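Local coordinates for protein VIN1 (Oscarella pearsei, PDB 6BFI) that binds actin filaments and may take part in cell-cell adhesion, as a sponge member of the vinculin family, at residues Ala155-Phe160 / Ser208-Cys213; Met224-Phe229 / Ala455-Leu460; Arg231-Gln236 / Leu445-Thr450; Ala385-Ala390 / Asp470-Val475. All blocks are in the same frame, centred on the assembly; numbering follows the deposited sequence.

Interaction 1 (Ala155-Phe160 / Ser208-Cys213)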
loop_
_atom_site.group_PDB
_atom_site.type_symbol
_atom_site.label_atom_id
_atom_site.label_comp_id
_atom_site.label_asym_id
_atom_site.label_seq_id
_atom_site.Cartn_x
_atom_site.Cartn_y
_atom_site.Cartn_z
ATOM N N ALA A 155 -31.370 -18.996 -25.530
ATOM C CA ALA A 155 -32.187 -19.721 -24.564
ATOM C C ALA A 155 -31.321 -20.304 -23.453
ATOM O O ALA A 155 -31.655 -20.195 -22.265
ATOM C CB ALA A 155 -32.982 -20.823 -25.268
ATOM N N ASP A 156 -30.195 -20.922 -23.825
ATOM C CA ASP A 156 -29.258 -21.422 -22.825
ATOM C C ASP A 156 -28.681 -20.284 -21.994
ATOM O O ASP A 156 -28.453 -20.440 -20.790
ATOM C CB ASP A 156 -28.134 -22.213 -23.497
ATOM C CG ASP A 156 -28.604 -23.547 -24.041
ATOM O OD1 ASP A 156 -29.658 -24.039 -23.586
ATOM O OD2 ASP A 156 -27.913 -24.107 -24.920
ATOM N N LEU A 157 -28.432 -19.130 -22.620
ATOM C CA LEU A 157 -27.960 -17.973 -21.868
ATOM C C LEU A 157 -29.034 -17.449 -20.925
ATOM O O LEU A 157 -28.716 -16.938 -19.845
ATOM C CB LEU A 157 -27.502 -16.874 -22.829
ATOM C CG LEU A 157 -27.053 -15.535 -22.238
ATOM C CD1 LEU A 157 -25.995 -15.733 -21.160
ATOM C CD2 LEU A 157 -26.532 -14.625 -23.342
ATOM N N ALA A 158 -30.306 -17.578 -21.306
ATOM C CA ALA A 158 -31.389 -17.153 -20.425
ATOM C C ALA A 158 -31.489 -18.057 -19.203
ATOM O O ALA A 158 -31.499 -17.577 -18.063
ATOM C CB ALA A 158 -32.713 -17.129 -21.191
ATOM N N THR A 159 -31.555 -19.373 -19.421
ATOM C CA THR A 159 -31.661 -20.305 -18.300
ATOM C C THR A 159 -30.425 -20.237 -17.409
ATOM O O THR A 159 -30.531 -20.155 -16.178
ATOM C CB THR A 159 -31.867 -21.728 -18.818
ATOM O OG1 THR A 159 -30.691 -22.155 -19.516
ATOM C CG2 THR A 159 -33.061 -21.782 -19.764
ATOM N N PHE A 160 -29.239 -20.281 -18.021
ATOM C CA PHE A 160 -27.995 -20.153 -17.268
ATOM C C PHE A 160 -27.968 -18.859 -16.467
ATOM O O PHE A 160 -27.536 -18.848 -15.309
ATOM C CB PHE A 160 -26.805 -20.225 -18.228
ATOM C CG PHE A 160 -25.533 -19.644 -17.674
ATOM C CD1 PHE A 160 -24.703 -20.401 -16.865
ATOM C CD2 PHE A 160 -25.156 -18.343 -17.981
ATOM C CE1 PHE A 160 -23.530 -19.870 -16.362
ATOM C CE2 PHE A 160 -23.987 -17.809 -17.483
ATOM C CZ PHE A 160 -23.172 -18.572 -16.672
ATOM N N SER A 208 -20.394 -11.170 -23.454
ATOM C CA SER A 208 -19.512 -11.987 -24.284
ATOM C C SER A 208 -20.213 -13.257 -24.751
ATOM O O SER A 208 -20.071 -13.666 -25.913
ATOM C CB SER A 208 -18.236 -12.327 -23.513
ATOM O OG SER A 208 -18.532 -13.034 -22.321
ATOM N N ILE A 209 -20.983 -13.892 -23.861
ATOM C CA ILE A 209 -21.778 -15.050 -24.263
ATOM C C ILE A 209 -22.733 -14.672 -25.387
ATOM O O ILE A 209 -22.912 -15.427 -26.353
ATOM C CB ILE A 209 -22.538 -15.629 -23.056
ATOM C CG1 ILE A 209 -21.567 -16.117 -21.987
ATOM C CG2 ILE A 209 -23.429 -16.772 -23.496
ATOM C CD1 ILE A 209 -22.255 -16.530 -20.712
ATOM N N ARG A 210 -23.359 -13.497 -25.282
ATOM C CA ARG A 210 -24.271 -13.053 -26.330
ATOM C C ARG A 210 -23.558 -12.939 -27.674
ATOM O O ARG A 210 -24.079 -13.398 -28.701
ATOM C CB ARG A 210 -24.910 -11.723 -25.931
ATOM C CG ARG A 210 -26.156 -11.353 -26.711
ATOM C CD ARG A 210 -27.161 -10.680 -25.792
ATOM N NE ARG A 210 -27.710 -11.622 -24.820
ATOM C CZ ARG A 210 -28.266 -11.271 -23.664
ATOM N NH1 ARG A 210 -28.338 -9.992 -23.321
ATOM N NH2 ARG A 210 -28.743 -12.199 -22.845
ATOM N N VAL A 211 -22.354 -12.353 -27.690
ATOM C CA VAL A 211 -21.646 -12.260 -28.967
ATOM C C VAL A 211 -21.279 -13.648 -29.480
ATOM O O VAL A 211 -21.266 -13.881 -30.694
ATOM C CB VAL A 211 -20.405 -11.342 -28.881
ATOM C CG1 VAL A 211 -20.437 -10.471 -27.637
ATOM C CG2 VAL A 211 -19.103 -12.139 -28.973
ATOM N N CYS A 212 -20.995 -14.600 -28.583
ATOM C CA CYS A 212 -20.729 -15.962 -29.043
ATOM C C CYS A 212 -21.963 -16.574 -29.700
ATOM O O CYS A 212 -21.868 -17.197 -30.769
ATOM C CB CYS A 212 -20.251 -16.830 -27.879
ATOM S SG CYS A 212 -18.617 -16.385 -27.232
ATOM N N CYS A 213 -23.133 -16.392 -29.081
ATOM C CA CYS A 213 -24.368 -16.915 -29.655
ATOM C C CYS A 213 -24.670 -16.279 -31.003
ATOM O O CYS A 213 -25.224 -16.940 -31.888
ATOM C CB CYS A 213 -25.539 -16.687 -28.698
ATOM S SG CYS A 213 -25.385 -17.521 -27.108
#
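The Phe160 ring and the Arg210 guanidinium are the two flat groups here, and each meets one aliphatic carbon at a slant. Ile209 CD1 comes to 3.9 Å from Phe160 CE2, a ring carbon on the side turned to the other helix. On the guanidinium, Leu157 CD2 lies 3.3 Å from Arg210 NH2 and 3.5 Å from Arg210 NE. The Phe160 ring also meets the ring of Tyr144, with their planes about 30° apart, and it touches Ala148 and Ile151.

The middle of the contact is aliphatic. Leu157 CD1 sits 3.6 Å from Ile209 CG2. Leu157 CG stands anti to the backbone N (chi1 176°), which carries its two methyls across to the other helix. Both methyls lie against Ile209, and CD2 also reaches Arg210. Ile209 divides its contacts between its branches. Its CG2 branch serves Leu157, while CD1 at the end of the longer branch touches both Leu157 and Phe160.

Arg210 lies at the margin. Its chain bends at chi2 and chi3 and crosses Leu157 at about a right angle, with NE and NH2 beside the CD2 methyl. No hydrogen bond joins the segments. Arg210 NE has a long, weak ion pair with Glu154.

The two helical segments run roughly antiparallel at 158°, their axes approaching to 10.5 Å, a spacing bridged by large side chains. Leucine, isoleucine and phenylalanine filling the space between antiparallel neighbours are characteristic of the helix bundles that build the vinculin family fold.

Interaction 2 (Met224-Phe229 / Ala455-Leu460)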
loop_
_atom_site.group_PDB
_atom_site.type_symbol
_atom_site.label_atom_id
_atom_site.label_comp_id
_atom_site.label_asym_id
_atom_site.label_seq_id
_atom_site.Cartn_x
_atom_site.Cartn_y
_atom_site.Cartn_z
ATOM N N MET A 224 -14.889 -17.146 -34.269
ATOM C CA MET A 224 -15.404 -17.878 -33.116
ATOM C C MET A 224 -14.327 -18.062 -32.055
ATOM O O MET A 224 -14.618 -18.020 -30.853
ATOM C CB MET A 224 -15.953 -19.232 -33.562
ATOM C CG MET A 224 -17.049 -19.141 -34.611
ATOM S SD MET A 224 -17.118 -20.594 -35.675
ATOM C CE MET A 224 -17.274 -21.901 -34.459
ATOM N N LYS A 225 -13.077 -18.264 -32.482
ATOM C CA LYS A 225 -11.993 -18.492 -31.534
ATOM C C LYS A 225 -11.778 -17.286 -30.627
ATOM O O LYS A 225 -11.550 -17.442 -29.422
ATOM C CB LYS A 225 -10.705 -18.835 -32.281
ATOM C CG LYS A 225 -10.424 -20.325 -32.393
ATOM C CD LYS A 225 -9.360 -20.605 -33.442
ATOM C CE LYS A 225 -8.145 -19.705 -33.262
ATOM N NZ LYS A 225 -7.189 -19.841 -34.397
ATOM N N ASP A 226 -11.856 -16.075 -31.184
ATOM C CA ASP A 226 -11.584 -14.881 -30.391
ATOM C C ASP A 226 -12.760 -14.516 -29.493
ATOM O O ASP A 226 -12.559 -14.024 -28.377
ATOM C CB ASP A 226 -11.224 -13.713 -31.309
ATOM C CG ASP A 226 -9.937 -13.948 -32.067
ATOM O OD1 ASP A 226 -8.953 -14.397 -31.444
ATOM O OD2 ASP A 226 -9.910 -13.699 -33.289
ATOM N N ALA A 227 -13.992 -14.740 -29.960
ATOM C CA ALA A 227 -15.151 -14.530 -29.098
ATOM C C ALA A 227 -15.133 -15.507 -27.931
ATOM O O ALA A 227 -15.362 -15.125 -26.772
ATOM C CB ALA A 227 -16.441 -14.673 -29.907
ATOM N N ALA A 228 -14.853 -16.781 -28.223
ATOM C CA ALA A 228 -14.693 -17.769 -27.163
ATOM C C ALA A 228 -13.561 -17.380 -26.223
ATOM O O ALA A 228 -13.653 -17.592 -25.008
ATOM C CB ALA A 228 -14.443 -19.150 -27.769
ATOM N N PHE A 229 -12.487 -16.799 -26.765
ATOM C CA PHE A 229 -11.396 -16.334 -25.918
ATOM C C PHE A 229 -11.866 -15.240 -24.971
ATOM O O PHE A 229 -11.514 -15.245 -23.789
ATOM C CB PHE A 229 -10.226 -15.836 -26.769
ATOM C CG PHE A 229 -9.080 -15.285 -25.959
ATOM C CD1 PHE A 229 -9.018 -13.937 -25.642
ATOM C CD2 PHE A 229 -8.069 -16.119 -25.510
ATOM C CE1 PHE A 229 -7.971 -13.431 -24.897
ATOM C CE2 PHE A 229 -7.018 -15.618 -24.764
ATOM C CZ PHE A 229 -6.970 -14.272 -24.457
ATOM N N ALA A 455 -11.387 -9.047 -29.083
ATOM C CA ALA A 455 -12.714 -8.472 -29.297
ATOM C C ALA A 455 -12.755 -7.653 -30.581
ATOM O O ALA A 455 -13.667 -7.806 -31.407
ATOM C CB ALA A 455 -13.114 -7.618 -28.095
ATOM N N ALA A 456 -11.766 -6.776 -30.766
ATOM C CA ALA A 456 -11.694 -5.994 -31.995
ATOM C C ALA A 456 -11.560 -6.889 -33.217
ATOM O O ALA A 456 -12.025 -6.528 -34.302
ATOM C CB ALA A 456 -10.528 -5.008 -31.926
ATOM N N ARG A 457 -10.938 -8.059 -33.063
ATOM C CA ARG A 457 -10.844 -8.996 -34.174
ATOM C C ARG A 457 -12.173 -9.694 -34.441
ATOM O O ARG A 457 -12.458 -10.046 -35.590
ATOM C CB ARG A 457 -9.747 -10.029 -33.909
ATOM C CG ARG A 457 -9.201 -10.684 -35.171
ATOM C CD ARG A 457 -8.098 -11.685 -34.864
ATOM N NE ARG A 457 -6.926 -11.060 -34.259
ATOM C CZ ARG A 457 -5.893 -10.588 -34.950
ATOM N NH1 ARG A 457 -5.887 -10.663 -36.275
ATOM N NH2 ARG A 457 -4.866 -10.037 -34.317
ATOM N N VAL A 458 -12.994 -9.897 -33.406
ATOM C CA VAL A 458 -14.344 -10.400 -33.633
ATOM C C VAL A 458 -15.166 -9.373 -34.395
ATOM O O VAL A 458 -15.922 -9.722 -35.312
ATOM C CB VAL A 458 -15.022 -10.782 -32.305
ATOM C CG1 VAL A 458 -16.473 -11.200 -32.553
ATOM C CG2 VAL A 458 -14.259 -11.898 -31.614
ATOM N N VAL A 459 -15.037 -8.094 -34.034
ATOM C CA VAL A 459 -15.757 -7.065 -34.779
ATOM C C VAL A 459 -15.252 -6.991 -36.215
ATOM O O VAL A 459 -16.043 -6.869 -37.158
ATOM C CB VAL A 459 -15.647 -5.706 -34.069
ATOM C CG1 VAL A 459 -16.158 -4.592 -34.976
ATOM C CG2 VAL A 459 -16.435 -5.733 -32.781
ATOM N N LEU A 460 -13.933 -7.083 -36.402
ATOM C CA LEU A 460 -13.348 -6.961 -37.733
ATOM C C LEU A 460 -13.923 -7.994 -38.696
ATOM O O LEU A 460 -14.150 -7.695 -39.875
ATOM C CB LEU A 460 -11.829 -7.105 -37.653
ATOM C CG LEU A 460 -11.083 -7.107 -38.989
ATOM C CD1 LEU A 460 -11.089 -5.719 -39.617
ATOM C CD2 LEU A 460 -9.666 -7.629 -38.821
#
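Asp226 CG stands anti to its carbonyl carbon (chi1 -65°), and this brings OD2 alongside the stem of Arg457. Val458 CG1 is anti to the backbone N (chi1 175°). That leaves CG2 anti to the carbonyl carbon, beside the backbone N, where it meets Asp226 and Ala227 at the start of helix 224-249.

CG2 is the methyl that does the touching. It lies 3.3 Å from Ala227 N and 3.5 Å from Asp226 CB. The Ala227 methyl is a little farther off, with CB 3.9 Å from Val458 CG2. One valine branch therefore packs against backbone and two CB atoms together. With alanine and valine at the interface, the segments come close. Their axes approach to 8.3 Å and run at 144° to each other, and the CA atoms of Asp226 and Val458 are 6.2 Å apart.

The charged pair sits at the more open margin. Asp226 OD2 is 3.1 Å from Arg457 CD, a carbon and not a nitrogen. It lies at the edge of the guanidinium, near its plane, but Arg457 NE is 4.1 Å from Asp226 OD2. This is beyond a salt bridge. The planes of the two groups are turned about halfway between parallel and perpendicular. Opposite charges this near would probably still attract, though no hydrogen bond fixes them.

Around the contact, Ala227 also packs on Val211, Cys212 and Val215 of helix 185-215. Val458 also touches Ala468 of helix 466-493, and Arg457 rests on Phe403 of helix 399-427. The short helix 452-460 is thus in contact with helices 224-249, 399-427 and 466-493.

Interaction 3 (Arg231-Gln236 / Leu445-Thr450)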
loop_
_atom_site.group_PDB
_atom_site.type_symbol
_atom_site.label_atom_id
_atom_site.label_comp_id
_atom_site.label_asym_id
_atom_site.label_seq_id
_atom_site.Cartn_x
_atom_site.Cartn_y
_atom_site.Cartn_z
ATOM N N ARG A 231 -15.017 -14.621 -23.861
ATOM C CA ARG A 231 -15.891 -15.234 -22.867
ATOM C C ARG A 231 -15.087 -15.988 -21.811
ATOM O O ARG A 231 -15.244 -15.748 -20.609
ATOM C CB ARG A 231 -16.883 -16.170 -23.556
ATOM C CG ARG A 231 -17.761 -16.955 -22.603
ATOM C CD ARG A 231 -18.383 -18.134 -23.323
ATOM N NE ARG A 231 -17.356 -19.010 -23.880
ATOM C CZ ARG A 231 -17.572 -19.906 -24.836
ATOM N NH1 ARG A 231 -18.786 -20.046 -25.356
ATOM N NH2 ARG A 231 -16.572 -20.657 -25.277
ATOM N N ASP A 232 -14.205 -16.891 -22.248
ATOM C CA ASP A 232 -13.436 -17.694 -21.300
ATOM C C ASP A 232 -12.482 -16.837 -20.477
ATOM O O ASP A 232 -12.130 -17.209 -19.352
ATOM C CB ASP A 232 -12.667 -18.788 -22.039
ATOM C CG ASP A 232 -13.583 -19.726 -22.805
ATOM O OD1 ASP A 232 -14.795 -19.744 -22.507
ATOM O OD2 ASP A 232 -13.091 -20.446 -23.701
ATOM N N TYR A 233 -12.051 -15.698 -21.020
ATOM C CA TYR A 233 -11.263 -14.758 -20.236
ATOM C C TYR A 233 -12.084 -14.203 -19.082
ATOM O O TYR A 233 -11.597 -14.120 -17.945
ATOM C CB TYR A 233 -10.750 -13.626 -21.129
ATOM C CG TYR A 233 -10.224 -12.426 -20.370
ATOM C CD1 TYR A 233 -8.922 -12.400 -19.888
ATOM C CD2 TYR A 233 -11.029 -11.317 -20.142
ATOM C CE1 TYR A 233 -8.439 -11.306 -19.196
ATOM C CE2 TYR A 233 -10.556 -10.219 -19.453
ATOM C CZ TYR A 233 -9.259 -10.219 -18.980
ATOM O OH TYR A 233 -8.780 -9.126 -18.288
ATOM N N VAL A 234 -13.336 -13.822 -19.349
ATOM C CA VAL A 234 -14.174 -13.317 -18.265
ATOM C C VAL A 234 -14.486 -14.429 -17.267
ATOM O O VAL A 234 -14.510 -14.203 -16.047
ATOM C CB VAL A 234 -15.453 -12.676 -18.829
ATOM C CG1 VAL A 234 -16.307 -12.114 -17.703
ATOM C CG2 VAL A 234 -15.097 -11.581 -19.831
ATOM N N ILE A 235 -14.712 -15.648 -17.762
ATOM C CA ILE A 235 -14.958 -16.779 -16.870
ATOM C C ILE A 235 -13.759 -17.007 -15.961
ATOM O O ILE A 235 -13.912 -17.310 -14.771
ATOM C CB ILE A 235 -15.297 -18.042 -17.681
ATOM C CG1 ILE A 235 -16.525 -17.801 -18.556
ATOM C CG2 ILE A 235 -15.534 -19.226 -16.752
ATOM C CD1 ILE A 235 -16.865 -18.961 -19.467
ATOM N N GLN A 236 -12.545 -16.871 -16.502
ATOM C CA GLN A 236 -11.355 -17.094 -15.690
ATOM C C GLN A 236 -11.146 -15.962 -14.691
ATOM O O GLN A 236 -10.710 -16.204 -13.562
ATOM C CB GLN A 236 -10.122 -17.264 -16.579
ATOM C CG GLN A 236 -9.615 -18.698 -16.667
ATOM C CD GLN A 236 -9.150 -19.246 -15.326
ATOM O OE1 GLN A 236 -8.826 -18.490 -14.411
ATOM N NE2 GLN A 236 -9.118 -20.570 -15.206
ATOM N N LEU A 445 -3.811 -3.773 -15.845
ATOM C CA LEU A 445 -3.816 -3.190 -17.184
ATOM C C LEU A 445 -3.334 -4.190 -18.229
ATOM O O LEU A 445 -3.932 -4.309 -19.306
ATOM C CB LEU A 445 -2.958 -1.927 -17.216
ATOM C CG LEU A 445 -2.954 -1.188 -18.557
ATOM C CD1 LEU A 445 -4.362 -0.764 -18.933
ATOM C CD2 LEU A 445 -2.021 0.017 -18.512
ATOM N N ARG A 446 -2.253 -4.918 -17.936
ATOM C CA ARG A 446 -1.800 -5.958 -18.857
ATOM C C ARG A 446 -2.881 -7.017 -19.054
ATOM O O ARG A 446 -3.205 -7.400 -20.192
ATOM C CB ARG A 446 -0.513 -6.599 -18.337
ATOM C CG ARG A 446 0.677 -5.654 -18.223
ATOM C CD ARG A 446 1.929 -6.414 -17.805
ATOM N NE ARG A 446 3.152 -5.653 -18.043
ATOM C CZ ARG A 446 3.867 -5.067 -17.089
ATOM N NH1 ARG A 446 3.487 -5.154 -15.821
ATOM N NH2 ARG A 446 4.965 -4.395 -17.403
ATOM N N ASP A 447 -3.467 -7.484 -17.945
ATOM C CA ASP A 447 -4.452 -8.558 -18.013
ATOM C C ASP A 447 -5.639 -8.171 -18.889
ATOM O O ASP A 447 -6.039 -8.933 -19.777
ATOM C CB ASP A 447 -4.914 -8.933 -16.606
ATOM C CG ASP A 447 -5.903 -10.081 -16.607
ATOM O OD1 ASP A 447 -5.477 -11.232 -16.845
ATOM O OD2 ASP A 447 -7.103 -9.832 -16.368
ATOM N N ILE A 448 -6.214 -6.987 -18.659
ATOM C CA ILE A 448 -7.341 -6.559 -19.483
ATOM C C ILE A 448 -6.882 -6.244 -20.900
ATOM O O ILE A 448 -7.666 -6.346 -21.852
ATOM C CB ILE A 448 -8.068 -5.361 -18.840
ATOM C CG1 ILE A 448 -9.356 -5.041 -19.603
ATOM C CG2 ILE A 448 -7.168 -4.137 -18.799
ATOM C CD1 ILE A 448 -10.266 -6.241 -19.809
ATOM N N SER A 449 -5.611 -5.878 -21.074
ATOM C CA SER A 449 -5.094 -5.643 -22.417
ATOM C C SER A 449 -5.072 -6.925 -23.239
ATOM O O SER A 449 -5.162 -6.871 -24.472
ATOM C CB SER A 449 -3.695 -5.031 -22.346
ATOM O OG SER A 449 -3.723 -3.766 -21.707
ATOM N N THR A 450 -4.960 -8.088 -22.584
ATOM C CA THR A 450 -4.992 -9.339 -23.342
ATOM C C THR A 450 -6.317 -9.553 -24.075
ATOM O O THR A 450 -6.362 -10.341 -25.026
ATOM C CB THR A 450 -4.729 -10.541 -22.432
ATOM O OG1 THR A 450 -5.850 -10.748 -21.561
ATOM C CG2 THR A 450 -3.470 -10.323 -21.603
#
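The two segments stay well apart, with 8.9 Å between the CA atoms of Tyr233 and Thr450, and the Tyr233 side chain spans the gap. This is a bridge between two helices of the all-helical vinculin fold, 224-249 and 432-449, near the end of the latter. Tyr233 CG lies anti to the backbone N (chi1 165°), which carries the ring toward the other segment.

Its hydroxyl gives a hydrogen bond to Asp447, with Tyr233 OH 2.6 Å from Asp447 OD2. The oxygen is met from well above the carboxylate plane, 58° out of it. Lys237 NZ is also hydrogen-bonded to Tyr233 OH, so the hydroxyl is held by two partners. Ile448 crosses the tyrosine at about a right angle and brings CD1 to 3.6 Å from Tyr233 OH. A phenylalanine here would probably leave both Asp447 OD2 and Lys237 NZ without their hydroxyl partner.

Thr450 OG1 meets the ring at a slant, 3.6 Å from Tyr233 CE1. That hydroxyl also gives a hydrogen bond back to the preceding turn, where Thr450 OG1 reaches Asp447 O at 2.6 Å, in the carbonyl plane.

Interaction 4 (Ala385-Ala390 / Asp470-Val475)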
loop_
_atom_site.group_PDB
_atom_site.type_symbol
_atom_site.label_atom_id
_atom_site.label_comp_id
_atom_site.label_asym_id
_atom_site.label_seq_id
_atom_site.Cartn_x
_atom_site.Cartn_y
_atom_site.Cartn_z
ATOM N N ALA A 385 -7.745 4.049 -32.382
ATOM C CA ALA A 385 -7.342 3.702 -33.740
ATOM C C ALA A 385 -7.569 2.223 -34.027
ATOM O O ALA A 385 -7.923 1.856 -35.154
ATOM C CB ALA A 385 -5.874 4.072 -33.960
ATOM N N LEU A 386 -7.381 1.361 -33.022
ATOM C CA LEU A 386 -7.656 -0.059 -33.212
ATOM C C LEU A 386 -9.148 -0.317 -33.383
ATOM O O LEU A 386 -9.553 -1.091 -34.260
ATOM C CB LEU A 386 -7.104 -0.866 -32.039
ATOM C CG LEU A 386 -7.437 -2.362 -32.055
ATOM C CD1 LEU A 386 -6.773 -3.059 -33.234
ATOM C CD2 LEU A 386 -7.033 -3.015 -30.747
ATOM N N GLU A 387 -9.983 0.322 -32.556
ATOM C CA GLU A 387 -11.425 0.141 -32.691
ATOM C C GLU A 387 -11.919 0.635 -34.047
ATOM O O GLU A 387 -12.766 -0.007 -34.679
ATOM C CB GLU A 387 -12.163 0.861 -31.561
ATOM C CG GLU A 387 -13.657 0.560 -31.519
ATOM C CD GLU A 387 -14.435 1.533 -30.652
ATOM O OE1 GLU A 387 -14.172 2.751 -30.733
ATOM O OE2 GLU A 387 -15.310 1.077 -29.887
ATOM N N ASP A 388 -11.399 1.774 -34.512
ATOM C CA ASP A 388 -11.770 2.259 -35.838
ATOM C C ASP A 388 -11.254 1.338 -36.936
ATOM O O ASP A 388 -11.906 1.190 -37.976
ATOM C CB ASP A 388 -11.249 3.681 -36.050
ATOM C CG ASP A 388 -11.884 4.679 -35.104
ATOM O OD1 ASP A 388 -12.983 4.392 -34.588
ATOM O OD2 ASP A 388 -11.285 5.753 -34.878
ATOM N N ALA A 389 -10.092 0.714 -36.725
ATOM C CA ALA A 389 -9.583 -0.244 -37.702
ATOM C C ALA A 389 -10.482 -1.469 -37.787
ATOM O O ALA A 389 -10.695 -2.018 -38.876
ATOM C CB ALA A 389 -8.153 -0.648 -37.347
ATOM N N ALA A 390 -11.024 -1.909 -36.649
ATOM C CA ALA A 390 -11.948 -3.037 -36.662
ATOM C C ALA A 390 -13.268 -2.678 -37.331
ATOM O O ALA A 390 -13.921 -3.548 -37.917
ATOM C CB ALA A 390 -12.196 -3.528 -35.237
ATOM N N ASP A 470 -20.883 -3.654 -29.388
ATOM C CA ASP A 470 -21.095 -3.175 -28.027
ATOM C C ASP A 470 -20.114 -3.821 -27.057
ATOM O O ASP A 470 -19.643 -3.173 -26.114
ATOM C CB ASP A 470 -22.535 -3.446 -27.592
ATOM C CG ASP A 470 -23.552 -2.991 -28.623
ATOM O OD1 ASP A 470 -23.174 -2.227 -29.537
ATOM O OD2 ASP A 470 -24.729 -3.396 -28.520
ATOM N N TYR A 471 -19.787 -5.098 -27.275
ATOM C CA TYR A 471 -18.814 -5.750 -26.407
ATOM C C TYR A 471 -17.426 -5.150 -26.588
ATOM O O TYR A 471 -16.710 -4.923 -25.603
ATOM C CB TYR A 471 -18.787 -7.256 -26.667
ATOM C CG TYR A 471 -17.944 -8.006 -25.661
ATOM C CD1 TYR A 471 -18.373 -8.163 -24.350
ATOM C CD2 TYR A 471 -16.718 -8.549 -26.019
ATOM C CE1 TYR A 471 -17.606 -8.841 -23.424
ATOM C CE2 TYR A 471 -15.944 -9.230 -25.101
ATOM C CZ TYR A 471 -16.392 -9.372 -23.803
ATOM O OH TYR A 471 -15.626 -10.048 -22.879
ATOM N N LEU A 472 -17.031 -4.881 -27.837
ATOM C CA LEU A 472 -15.752 -4.221 -28.081
ATOM C C LEU A 472 -15.703 -2.857 -27.409
ATOM O O LEU A 472 -14.679 -2.481 -26.826
ATOM C CB LEU A 472 -15.501 -4.085 -29.583
ATOM C CG LEU A 472 -14.309 -3.217 -30.005
ATOM C CD1 LEU A 472 -13.004 -3.742 -29.414
ATOM C CD2 LEU A 472 -14.210 -3.116 -31.520
ATOM N N ARG A 473 -16.802 -2.100 -27.475
ATOM C CA ARG A 473 -16.830 -0.804 -26.804
ATOM C C ARG A 473 -16.706 -0.964 -25.293
ATOM O O ARG A 473 -16.005 -0.187 -24.632
ATOM C CB ARG A 473 -18.110 -0.052 -27.166
ATOM C CG ARG A 473 -18.286 1.265 -26.429
ATOM C CD ARG A 473 -19.407 2.082 -27.044
ATOM N NE ARG A 473 -20.558 1.250 -27.384
ATOM C CZ ARG A 473 -21.672 1.708 -27.949
ATOM N NH1 ARG A 473 -21.791 2.996 -28.237
ATOM N NH2 ARG A 473 -22.667 0.875 -28.224
ATOM N N THR A 474 -17.367 -1.978 -24.730
ATOM C CA THR A 474 -17.288 -2.207 -23.290
ATOM C C THR A 474 -15.860 -2.532 -22.860
ATOM O O THR A 474 -15.347 -1.971 -21.882
ATOM C CB THR A 474 -18.238 -3.335 -22.887
ATOM O OG1 THR A 474 -19.584 -2.972 -23.218
ATOM C CG2 THR A 474 -18.143 -3.590 -21.398
ATOM N N VAL A 475 -15.204 -3.445 -23.582
ATOM C CA VAL A 475 -13.816 -3.779 -23.273
ATOM C C VAL A 475 -12.933 -2.548 -23.421
ATOM O O VAL A 475 -12.014 -2.322 -22.621
ATOM C CB VAL A 475 -13.332 -4.936 -24.167
ATOM C CG1 VAL A 475 -11.864 -5.234 -23.902
ATOM C CG2 VAL A 475 -14.177 -6.175 -23.927
#
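Apolar contact comes first. Glu387 CG lies 3.7 Å from Leu472 CD2, so the stem of a charged residue serves here as a hydrocarbon surface. The methyl of Ala390 meets the same leucine branch one turn later, with CB 4.2 Å from Leu472 CD2. Glu387 CG stands anti to the backbone N (chi1 -172°), and the extended chain carries the carboxylate past Leu472 to Arg473. There OE2 only packs beside the backbone, with Glu387 OE2 3.9 Å from Arg473 CA. Leu472 also packs on Ala456 and Val459 of helix 452-460.

The contact is an antiparallel helix packing within the helical-bundle fold of the vinculin family. The segments of helix 381-390 and helix 466-493 run at 172°, with axes 11.3 Å apart. Their nearest CA atoms, those of Glu387 and Leu472, are 7.7 Å apart.

Polar bonds go to other partners, and no hydrogen bond crosses between the segments. The buried carboxylate of Glu387 finds its charge partners through OE1, which makes salt bridges with Lys476 and Lys384. The end of Arg473 leads away to its own helix, where NH2 forms a salt bridge with Asp470 OD1 whose hydrogen bond is weak. An alanine in place of Glu387 would probably leave both lysines without this mate and open a gap beside Leu472 CD2. Tyr471, on another side of helix 466-493, touches Ser208 and Val211 of helix 185-215.

Interactions 1 and 4 are buried, while 2 and 3 are only partly so. Interactions 2 and 3 use the same helix, 224-249, and tie it to the consecutive helices 452-460 and 432-449. Interaction 1 joins helix 154-178 to helix 185-215, the helix just before 224-249, and its Ile209 packs on Arg231 of 231-236. Ala456 of interaction 2 meets Ala390 of interaction 4, whose Tyr471 reaches Val234, so all four contacts meet in one region. Their chemistry follows their place. Interaction 1 is mainly aliphatic, and interaction 4 pairs a leucine with the stem of a charged residue. Interaction 2 adds a loose charge pair at its margin. Interaction 3 alone has a hydrogen bond between its segments.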